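Local coordinates for protein malonate decarboxylase subunit alpha (Acinetobacter baumannii ATCC 17978, PDB 6MPR) that probably acts as an acyl carrier protein transferase in malonate decarboxylation, exchanging acetyl for malonate on the carrier's thiol, at residues N262-H268 and K293-T299; V315-C320 and D336-T340; I254-E259 and Y284-L290. One frame throughout, in Å; residues are numbered along the deposited sequence.

Overall arrangement
Contacts 1 and 2 lie on one mixed sheet, whose parallel part runs 317-319, 297-299, 265-268, 363-366, 429-433, an order recalling Rossmann-like folds. Contact 1 pairs its second and third strands, and contact 2 adds a loop at the outermost one. Contact 3 lies on the helices before and after strand 265-268. Along the chain the segments of contacts 3 and 1 alternate, and contact 2 follows. Contact 1's centre is about 12 Å from each of the others, whose centres are about 22 Å apart. N297 meets S317 between contacts 1 and 2, and H268 meets Y258 between contacts 1 and 3. Contacts 1 and 2 also touch the second subunit, so this sheet edge contributes to dimer assembly.

Contact 1: N262-H268 and K293-T299; sequences NVQSLNH and KICRNWT
Q264 and R296 meet just ahead of two neighbouring parallel strands, 265-268 and 297-299, which with helix 272-287 between them form a beta-alpha-beta unit. S265 pairs with N297 and L266 with W298. Glutamine suits the entrance because its amide can accept on one side and donate on the other. From CB through CG the Q264 chain runs beside R296, both atoms lying near NH2, and it bends at chi2 (-60°) to turn the amide back along the neighbouring segment. CD then sits between the two partners of the amide. Q264 OE1 lies in the guanidinium plane of R296 and accepts a nearly straight bond from R296 NE at 2.8 Å and a longer one from R296 NH2 at 3.3 Å. Q264 NE2 donates to K293 O at 2.8 Å from above that carbonyl's plane, and also to N262 O. R296 is held on its other side by a salt bridge from NH1 to E316, which fixes the guanidinium between Q264 and E316. The backbone repeats the theme, as Q264 O receives both R296 N and N297 N.

On the sheet face of L266 and W298, leucine serves as a compact apolar cushion: its CD2 lies over the six-membered ring of W298, 3.5 Å from the centroid, a CH-pi contact. That indole edge in turn points at the face of H268, a T-shaped pair with centroids 4.9 Å apart; the imidazole nitrogens are taken by Y258 and E278. S265 and N297 share the other face, where V152 of the second subunit packs. Farther along, N267 ND2 donates to T299 O at 2.7 Å, an almost straight bond (177° at the hydrogen), with the oxygen exactly in the asparagine amide plane.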
loop_
_atom_site.group_PDB
_atom_site.type_symbol
_atom_site.label_atom_id
_atom_site.label_comp_id
_atom_site.label_asym_id
_atom_site.label_seq_id
_atom_site.Cartn_x
_atom_site.Cartn_y
_atom_site.Cartn_z
ATOM N N ASN A 262 -9.104 -13.452 18.993
ATOM C CA ASN A 262 -8.701 -12.215 19.675
ATOM C C ASN A 262 -8.454 -11.078 18.678
ATOM O O ASN A 262 -7.421 -10.408 18.706
ATOM C CB ASN A 262 -7.471 -12.469 20.548
ATOM C CG ASN A 262 -7.252 -11.381 21.591
ATOM O OD1 ASN A 262 -8.208 -10.839 22.157
ATOM N ND2 ASN A 262 -5.983 -11.051 21.842
ATOM N N VAL A 263 -9.427 -10.861 17.797
ATOM C CA VAL A 263 -9.321 -9.844 16.748
ATOM C C VAL A 263 -9.432 -8.462 17.379
ATOM O O VAL A 263 -10.462 -8.120 17.966
ATOM C CB VAL A 263 -10.403 -10.056 15.682
ATOM C CG1 VAL A 263 -10.387 -8.930 14.638
ATOM C CG2 VAL A 263 -10.239 -11.435 15.028
ATOM N N GLN A 264 -8.364 -7.670 17.266
ATOM C CA GLN A 264 -8.307 -6.308 17.789
ATOM C C GLN A 264 -8.622 -5.249 16.751
ATOM O O GLN A 264 -9.075 -4.153 17.117
ATOM C CB GLN A 264 -6.909 -5.988 18.338
ATOM C CG GLN A 264 -6.364 -6.964 19.343
ATOM C CD GLN A 264 -7.253 -7.050 20.550
ATOM O OE1 GLN A 264 -7.460 -6.057 21.250
ATOM N NE2 GLN A 264 -7.810 -8.238 20.795
ATOM N N SER A 265 -8.341 -5.524 15.478
ATOM C CA SER A 265 -8.437 -4.523 14.419
ATOM C C SER A 265 -9.046 -5.167 13.185
ATOM O O SER A 265 -8.802 -6.345 12.909
ATOM C CB SER A 265 -7.059 -3.939 14.087
ATOM O OG SER A 265 -6.132 -4.962 13.774
ATOM N N LEU A 266 -9.838 -4.397 12.438
ATOM C CA LEU A 266 -10.584 -5.033 11.358
ATOM C C LEU A 266 -11.198 -3.993 10.434
ATOM O O LEU A 266 -11.309 -2.807 10.770
ATOM C CB LEU A 266 -11.689 -5.947 11.914
ATOM C CG LEU A 266 -12.934 -5.299 12.541
ATOM C CD1 LEU A 266 -13.923 -6.389 12.882
ATOM C CD2 LEU A 266 -12.624 -4.461 13.808
ATOM N N ASN A 267 -11.575 -4.470 9.252
ATOM C CA ASN A 267 -12.469 -3.790 8.329
ATOM C C ASN A 267 -13.711 -4.650 8.101
ATOM O O ASN A 267 -13.625 -5.882 8.040
ATOM C CB ASN A 267 -11.760 -3.514 7.009
ATOM C CG ASN A 267 -12.701 -3.020 5.914
ATOM O OD1 ASN A 267 -13.058 -3.777 5.003
ATOM N ND2 ASN A 267 -13.077 -1.736 5.975
ATOM N N HIS A 268 -14.860 -3.992 7.997
ATOM C CA HIS A 268 -16.120 -4.609 7.595
ATOM C C HIS A 268 -16.459 -4.159 6.183
ATOM O O HIS A 268 -16.542 -2.952 5.932
ATOM C CB HIS A 268 -17.288 -4.183 8.485
ATOM C CG HIS A 268 -17.355 -4.874 9.806
ATOM N ND1 HIS A 268 -18.341 -4.589 10.724
ATOM C CD2 HIS A 268 -16.599 -5.855 10.349
ATOM C CE1 HIS A 268 -18.177 -5.359 11.790
ATOM N NE2 HIS A 268 -17.136 -6.145 11.580
ATOM N N LYS A 293 -11.777 -6.016 24.550
ATOM C CA LYS A 293 -10.980 -7.199 24.245
ATOM C C LYS A 293 -10.951 -7.537 22.768
ATOM O O LYS A 293 -10.114 -8.348 22.359
ATOM C CB LYS A 293 -11.518 -8.424 24.992
ATOM C CG LYS A 293 -11.489 -8.265 26.495
ATOM C CD LYS A 293 -11.999 -9.513 27.185
ATOM C CE LYS A 293 -12.255 -9.232 28.657
ATOM N NZ LYS A 293 -13.082 -10.321 29.248
ATOM N N ILE A 294 -11.885 -6.987 21.984
ATOM C CA ILE A 294 -11.978 -7.219 20.547
ATOM C C ILE A 294 -12.464 -5.937 19.883
ATOM O O ILE A 294 -13.132 -5.102 20.497
ATOM C CB ILE A 294 -12.923 -8.381 20.161
ATOM C CG1 ILE A 294 -14.362 -8.066 20.589
ATOM C CG2 ILE A 294 -12.464 -9.708 20.802
ATOM C CD1 ILE A 294 -15.391 -9.022 20.030
ATOM N N CYS A 295 -12.122 -5.796 18.606
ATOM C CA CYS A 295 -12.723 -4.778 17.739
ATOM C C CYS A 295 -12.462 -3.359 18.241
ATOM O O CYS A 295 -13.363 -2.514 18.269
ATOM C CB CYS A 295 -14.227 -5.016 17.584
ATOM S SG CYS A 295 -14.677 -6.653 16.948
ATOM N N ARG A 296 -11.201 -3.079 18.572
ATOM C CA ARG A 296 -10.822 -1.770 19.101
ATOM C C ARG A 296 -10.486 -0.759 18.011
ATOM O O ARG A 296 -10.900 0.406 18.093
ATOM C CB ARG A 296 -9.638 -1.922 20.050
ATOM C CG ARG A 296 -9.984 -2.737 21.280
ATOM C CD ARG A 296 -8.904 -2.627 22.337
ATOM N NE ARG A 296 -7.696 -3.327 21.931
ATOM C CZ ARG A 296 -6.527 -2.742 21.700
ATOM N NH1 ARG A 296 -6.397 -1.428 21.853
ATOM N NH2 ARG A 296 -5.485 -3.477 21.327
ATOM N N ASN A 297 -9.762 -1.174 16.980
ATOM C CA ASN A 297 -9.206 -0.254 15.992
ATOM C C ASN A 297 -9.717 -0.610 14.608
ATOM O O ASN A 297 -9.606 -1.760 14.178
ATOM C CB ASN A 297 -7.680 -0.300 16.050
ATOM C CG ASN A 297 -7.166 -0.101 17.452
ATOM O OD1 ASN A 297 -7.331 0.972 18.032
ATOM N ND2 ASN A 297 -6.552 -1.135 18.017
ATOM N N TRP A 298 -10.270 0.375 13.904
ATOM C CA TRP A 298 -10.975 0.107 12.666
ATOM C C TRP A 298 -10.402 0.892 11.488
ATOM O O TRP A 298 -9.944 2.033 11.634
ATOM C CB TRP A 298 -12.460 0.456 12.822
ATOM C CG TRP A 298 -13.195 -0.329 13.883
ATOM C CD1 TRP A 298 -13.018 -0.268 15.247
ATOM C CD2 TRP A 298 -14.250 -1.257 13.657
ATOM N NE1 TRP A 298 -13.896 -1.121 15.875
ATOM C CE2 TRP A 298 -14.675 -1.730 14.921
ATOM C CE3 TRP A 298 -14.887 -1.739 12.504
ATOM C CZ2 TRP A 298 -15.706 -2.661 15.062
ATOM C CZ3 TRP A 298 -15.908 -2.667 12.649
ATOM C CH2 TRP A 298 -16.311 -3.112 13.923
ATOM N N THR A 299 -10.439 0.264 10.319
ATOM C CA THR A 299 -10.345 0.956 9.041
ATOM C C THR A 299 -11.732 0.855 8.425
ATOM O O THR A 299 -12.163 -0.237 8.021
ATOM C CB THR A 299 -9.279 0.346 8.129
ATOM O OG1 THR A 299 -9.555 -1.051 7.942
ATOM C CG2 THR A 299 -7.902 0.507 8.740
#

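Contact 2: V315-C320 and D336-T340; sequences VESVHC and DVFFT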
loop_
_atom_site.group_PDB
_atom_site.type_symbol
_atom_site.label_atom_id
_atom_site.label_comp_id
_atom_site.label_asym_id
_atom_site.label_seq_id
_atom_site.Cartn_x
_atom_site.Cartn_y
_atom_site.Cartn_z
ATOM N N VAL A 315 -15.238 1.128 20.457
ATOM C CA VAL A 315 -14.478 1.566 19.295
ATOM C C VAL A 315 -13.483 2.622 19.751
ATOM O O VAL A 315 -13.873 3.742 20.108
ATOM C CB VAL A 315 -15.395 2.122 18.203
ATOM C CG1 VAL A 315 -14.559 2.628 17.042
ATOM C CG2 VAL A 315 -16.394 1.064 17.731
ATOM N N GLU A 316 -12.190 2.286 19.684
ATOM C CA GLU A 316 -11.144 3.191 20.144
ATOM C C GLU A 316 -10.619 4.111 19.056
ATOM O O GLU A 316 -10.242 5.252 19.355
ATOM C CB GLU A 316 -9.999 2.381 20.758
ATOM C CG GLU A 316 -10.483 1.790 22.088
ATOM C CD GLU A 316 -9.513 0.835 22.746
ATOM O OE1 GLU A 316 -9.960 0.108 23.660
ATOM O OE2 GLU A 316 -8.321 0.806 22.363
ATOM N N SER A 317 -10.612 3.658 17.809
ATOM C CA SER A 317 -10.070 4.455 16.723
ATOM C C SER A 317 -10.713 4.012 15.418
ATOM O O SER A 317 -10.981 2.823 15.211
ATOM C CB SER A 317 -8.549 4.311 16.642
ATOM O OG SER A 317 -8.183 3.004 16.217
ATOM N N VAL A 318 -10.960 4.976 14.544
ATOM C CA VAL A 318 -11.431 4.698 13.189
ATOM C C VAL A 318 -10.658 5.599 12.250
ATOM O O VAL A 318 -10.672 6.826 12.420
ATOM C CB VAL A 318 -12.938 4.961 13.027
ATOM C CG1 VAL A 318 -13.393 4.640 11.601
ATOM C CG2 VAL A 318 -13.737 4.183 14.035
ATOM N N HIS A 319 -9.993 5.001 11.264
ATOM C CA HIS A 319 -9.460 5.712 10.108
ATOM C C HIS A 319 -10.356 5.431 8.907
ATOM O O HIS A 319 -10.791 4.294 8.713
ATOM C CB HIS A 319 -8.025 5.280 9.800
ATOM C CG HIS A 319 -7.355 6.177 8.817
ATOM N ND1 HIS A 319 -7.309 5.893 7.467
ATOM C CD2 HIS A 319 -6.798 7.404 8.966
ATOM C CE1 HIS A 319 -6.709 6.885 6.834
ATOM N NE2 HIS A 319 -6.398 7.820 7.718
ATOM N N CYS A 320 -10.628 6.461 8.097
ATOM C CA CYS A 320 -11.721 6.429 7.125
ATOM C C CYS A 320 -11.217 6.545 5.693
ATOM O O CYS A 320 -10.332 7.355 5.408
ATOM C CB CYS A 320 -12.708 7.578 7.356
ATOM S SG CYS A 320 -13.547 7.538 8.940
ATOM N N ASP A 336 -11.726 12.118 19.632
ATOM C CA ASP A 336 -10.872 11.102 20.248
ATOM C C ASP A 336 -10.836 9.805 19.442
ATOM O O ASP A 336 -9.855 9.057 19.532
ATOM C CB ASP A 336 -11.325 10.814 21.684
ATOM C CG ASP A 336 -10.837 11.865 22.660
ATOM O OD1 ASP A 336 -9.913 12.612 22.284
ATOM O OD2 ASP A 336 -11.366 11.957 23.796
ATOM N N VAL A 337 -11.867 9.538 18.652
ATOM C CA VAL A 337 -12.006 8.290 17.913
ATOM C C VAL A 337 -11.556 8.438 16.466
ATOM O O VAL A 337 -10.832 7.589 15.955
ATOM C CB VAL A 337 -13.465 7.796 17.992
ATOM C CG1 VAL A 337 -13.659 6.562 17.122
ATOM C CG2 VAL A 337 -13.796 7.497 19.455
ATOM N N PHE A 338 -11.978 9.512 15.799
ATOM C CA PHE A 338 -11.744 9.727 14.373
ATOM C C PHE A 338 -10.511 10.597 14.141
ATOM O O PHE A 338 -9.973 11.215 15.064
ATOM C CB PHE A 338 -12.980 10.373 13.719
ATOM C CG PHE A 338 -14.211 9.486 13.735
ATOM C CD1 PHE A 338 -14.394 8.525 12.752
ATOM C CD2 PHE A 338 -15.157 9.609 14.737
ATOM C CE1 PHE A 338 -15.500 7.693 12.757
ATOM C CE2 PHE A 338 -16.285 8.768 14.760
ATOM C CZ PHE A 338 -16.448 7.810 13.764
ATOM N N PHE A 339 -10.064 10.648 12.879
ATOM C CA PHE A 339 -8.952 11.509 12.487
ATOM C C PHE A 339 -9.530 12.819 11.951
ATOM O O PHE A 339 -10.152 12.845 10.886
ATOM C CB PHE A 339 -8.063 10.811 11.454
ATOM C CG PHE A 339 -7.223 9.694 12.041
ATOM C CD1 PHE A 339 -7.775 8.435 12.255
ATOM C CD2 PHE A 339 -5.896 9.916 12.411
ATOM C CE1 PHE A 339 -7.013 7.400 12.812
ATOM C CE2 PHE A 339 -5.120 8.884 12.957
ATOM C CZ PHE A 339 -5.688 7.621 13.154
ATOM N N THR A 340 -9.324 13.905 12.688
ATOM C CA THR A 340 -9.923 15.190 12.356
ATOM C C THR A 340 -8.841 16.256 12.351
ATOM O O THR A 340 -7.852 16.164 13.087
ATOM C CB THR A 340 -11.022 15.583 13.353
ATOM O OG1 THR A 340 -10.455 15.735 14.655
ATOM C CG2 THR A 340 -12.138 14.532 13.375
HETATM O O HOH W 1 -8.292 6.992 18.549
HETATM O O HOH W 2 -11.319 8.907 10.973
#
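H319 turns the edge of its imidazole toward one face of the F339 ring, a T-shaped pair with centroids 5.0 Å apart. The atom over the phenyl is H319 CD2, set off toward the rim rather than above the centre. With CG anti to the backbone N (chi1 -168°), the imidazole swings across the phenylalanine so that the two side chains cross at about a right angle. In its own plane, the F339 edge meets a carbonyl: CD1 is 3.3 Å from V318 O, a polar neighbour that the slightly positive rim of a phenyl tolerates well. F338 is approached differently. V337 CG1 lies over one face near the rim, C320 SG reaches the edge 4.0 Å from F338 CD1, and V318 lies alongside, with V318 CB 3.8 Å from F338 CE1.

Strand 317-319 is the outermost strand of a mixed sheet whose parallel part is consistent with a Rossmann-like fold, and residues 336-340 belong to the loop between helices 328-332 and 350-359 that runs past this edge. Direct backbone pairing is limited to V318 N, which donates to V337 O at 3.0 Å from above the carbonyl plane. Water bridges the remaining separation at two places. One water, as a double donor, joins E316 O and D336 O; the other donates to V318 O at 2.6 Å and accepts from F339 N at 2.9 Å, linking two groups too far apart to bond directly. Branched valines pack against each other across the contact: V337 CG1 touches both V318 CG2 and V315 CG1, at 4.0 Å from the latter. The loop is also gripped from outside the chain, for the carboxylate of D336 accepts from the backbone nitrogens of K22 and R23 of the second subunit.

Contact 3: I254-E259 and Y284-L290; sequences IRGIYE and YGESLGL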
loop_
_atom_site.group_PDB
_atom_site.type_symbol
_atom_site.label_atom_id
_atom_site.label_comp_id
_atom_site.label_asym_id
_atom_site.label_seq_id
_atom_site.Cartn_x
_atom_site.Cartn_y
_atom_site.Cartn_z
ATOM N N ILE A 254 -18.924 -13.083 15.931
ATOM C CA ILE A 254 -18.335 -12.516 17.146
ATOM C C ILE A 254 -17.758 -13.611 18.024
ATOM O O ILE A 254 -16.632 -13.510 18.523
ATOM C CB ILE A 254 -19.380 -11.688 17.908
ATOM C CG1 ILE A 254 -19.717 -10.437 17.103
ATOM C CG2 ILE A 254 -18.863 -11.366 19.315
ATOM C CD1 ILE A 254 -20.916 -9.643 17.601
ATOM N N ARG A 255 -18.534 -14.664 18.242
ATOM C CA ARG A 255 -18.128 -15.751 19.118
ATOM C C ARG A 255 -17.114 -16.664 18.435
ATOM O O ARG A 255 -16.067 -16.991 19.008
ATOM C CB ARG A 255 -19.381 -16.515 19.532
ATOM C CG ARG A 255 -19.164 -17.684 20.451
ATOM C CD ARG A 255 -19.119 -17.250 21.901
ATOM N NE ARG A 255 -19.050 -18.407 22.780
ATOM C CZ ARG A 255 -18.617 -18.369 24.034
ATOM N NH1 ARG A 255 -18.199 -17.225 24.561
ATOM N NH2 ARG A 255 -18.592 -19.480 24.759
ATOM N N GLY A 256 -17.397 -17.065 17.198
ATOM C CA GLY A 256 -16.589 -18.056 16.522
ATOM C C GLY A 256 -15.385 -17.542 15.760
ATOM O O GLY A 256 -14.576 -18.355 15.312
ATOM N N ILE A 257 -15.257 -16.226 15.577
ATOM C CA ILE A 257 -14.107 -15.662 14.872
ATOM C C ILE A 257 -13.421 -14.574 15.697
ATOM O O ILE A 257 -12.227 -14.682 16.016
ATOM C CB ILE A 257 -14.516 -15.115 13.490
ATOM C CG1 ILE A 257 -15.286 -16.179 12.679
ATOM C CG2 ILE A 257 -13.262 -14.679 12.721
ATOM C CD1 ILE A 257 -15.681 -15.725 11.263
ATOM N N TYR A 258 -14.152 -13.508 16.039
ATOM C CA TYR A 258 -13.514 -12.367 16.700
ATOM C C TYR A 258 -13.008 -12.755 18.083
ATOM O O TYR A 258 -11.844 -12.506 18.428
ATOM C CB TYR A 258 -14.476 -11.181 16.830
ATOM C CG TYR A 258 -14.940 -10.534 15.535
ATOM C CD1 TYR A 258 -14.500 -10.986 14.293
ATOM C CD2 TYR A 258 -15.821 -9.457 15.570
ATOM C CE1 TYR A 258 -14.946 -10.371 13.115
ATOM C CE2 TYR A 258 -16.251 -8.846 14.412
ATOM C CZ TYR A 258 -15.817 -9.306 13.196
ATOM O OH TYR A 258 -16.277 -8.687 12.068
ATOM N N GLU A 259 -13.878 -13.363 18.887
ATOM C CA GLU A 259 -13.468 -13.829 20.205
ATOM C C GLU A 259 -12.433 -14.947 20.093
ATOM O O GLU A 259 -11.419 -14.943 20.799
ATOM C CB GLU A 259 -14.686 -14.313 20.988
ATOM C CG GLU A 259 -14.348 -14.654 22.439
ATOM C CD GLU A 259 -15.533 -15.158 23.239
ATOM O OE1 GLU A 259 -16.641 -15.315 22.677
ATOM O OE2 GLU A 259 -15.350 -15.395 24.446
ATOM N N TYR A 284 -24.949 -8.383 22.530
ATOM C CA TYR A 284 -24.403 -9.734 22.593
ATOM C C TYR A 284 -22.926 -9.719 22.974
ATOM O O TYR A 284 -22.481 -10.517 23.807
ATOM C CB TYR A 284 -24.616 -10.428 21.252
ATOM C CG TYR A 284 -24.091 -11.838 21.192
ATOM C CD1 TYR A 284 -24.644 -12.834 21.986
ATOM C CD2 TYR A 284 -23.069 -12.183 20.310
ATOM C CE1 TYR A 284 -24.174 -14.142 21.916
ATOM C CE2 TYR A 284 -22.592 -13.485 20.233
ATOM C CZ TYR A 284 -23.146 -14.455 21.040
ATOM O OH TYR A 284 -22.672 -15.748 20.962
ATOM N N GLY A 285 -22.151 -8.804 22.391
ATOM C CA GLY A 285 -20.751 -8.713 22.757
ATOM C C GLY A 285 -20.564 -8.378 24.222
ATOM O O GLY A 285 -19.695 -8.941 24.890
ATOM N N GLU A 286 -21.393 -7.468 24.745
ATOM C CA GLU A 286 -21.335 -7.119 26.164
ATOM C C GLU A 286 -21.679 -8.311 27.050
ATOM O O GLU A 286 -21.054 -8.518 28.098
ATOM C CB GLU A 286 -22.281 -5.950 26.442
ATOM C CG GLU A 286 -22.459 -5.590 27.911
ATOM C CD GLU A 286 -21.185 -5.109 28.560
ATOM O OE1 GLU A 286 -21.086 -5.241 29.802
ATOM O OE2 GLU A 286 -20.289 -4.602 27.844
ATOM N N SER A 287 -22.669 -9.107 26.647
ATOM C CA SER A 287 -23.041 -10.291 27.412
ATOM C C SER A 287 -21.919 -11.326 27.479
ATOM O O SER A 287 -21.886 -12.121 28.428
ATOM C CB SER A 287 -24.296 -10.924 26.806
ATOM O OG SER A 287 -23.954 -11.722 25.685
ATOM N N LEU A 288 -21.000 -11.326 26.513
ATOM C CA LEU A 288 -19.832 -12.202 26.502
ATOM C C LEU A 288 -18.636 -11.593 27.227
ATOM O O LEU A 288 -17.579 -12.235 27.298
ATOM C CB LEU A 288 -19.437 -12.543 25.051
ATOM C CG LEU A 288 -20.490 -13.279 24.211
ATOM C CD1 LEU A 288 -20.021 -13.437 22.771
ATOM C CD2 LEU A 288 -20.833 -14.638 24.831
ATOM N N GLY A 289 -18.776 -10.372 27.752
ATOM C CA GLY A 289 -17.701 -9.714 28.475
ATOM C C GLY A 289 -16.562 -9.224 27.607
ATOM O O GLY A 289 -15.426 -9.125 28.086
ATOM N N LEU A 290 -16.835 -8.893 26.344
ATOM C CA LEU A 290 -15.778 -8.678 25.365
ATOM C C LEU A 290 -15.403 -7.214 25.135
ATOM O O LEU A 290 -14.543 -6.948 24.284
ATOM C CB LEU A 290 -16.174 -9.319 24.026
ATOM C CG LEU A 290 -16.322 -10.844 24.032
ATOM C CD1 LEU A 290 -16.845 -11.351 22.673
ATOM C CD2 LEU A 290 -15.015 -11.515 24.400
HETATM O O HOH W 3 -16.989 -14.874 26.674
#
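Y284 extends with chi1 at 180°, CG trans to the backbone N, which carries its ring toward the other helix until the hydroxyl reaches the aliphatic root of R255: Y284 OH is 3.7 Å from R255 CB. The arginine, also extended at chi1, brings its CG near the same hydroxyl and then bends at chi2 (85°), laying CD near both Y284 OH and L288 CD1 and placing R255 NH1 3.7 Å from L288 CD2. Long chains with aliphatic stems and charged ends suit this partly exposed position. R255 NH1 also forms a salt bridge with E259 OE1 at 3.1 Å, bent and weak as a hydrogen bond, which links the two side chains, about one helical turn apart, beside L288.

E259 is extended, and its methylene CG rests 3.8 Å from L290 CD2. Its other oxygen reaches across through a water that donates to E259 OE2 and to L288 O, each at 2.8 Å, so a carbonyl at the helix end is satisfied without direct contact. Deeper in, I254 CG2 touches L290 CD1 at 3.9 Å and L288 CD1 slightly farther off, a purely apolar junction; L288 CD1 also lies over the Y284 ring, toward its rim.

Two backbone features shape the surfaces. A wider pi-type turn joins E259 N to I254 O, and a Schellman motif ends helix 272-287, where G289 tolerates positive phi and L290 is folded back against I254. Helices 244-261 and 272-287, before and after strand 265-268, pack side by side over the sheet face bearing L266 and H268, consistent with the helix layer of a Rossmann-like alpha/beta fold.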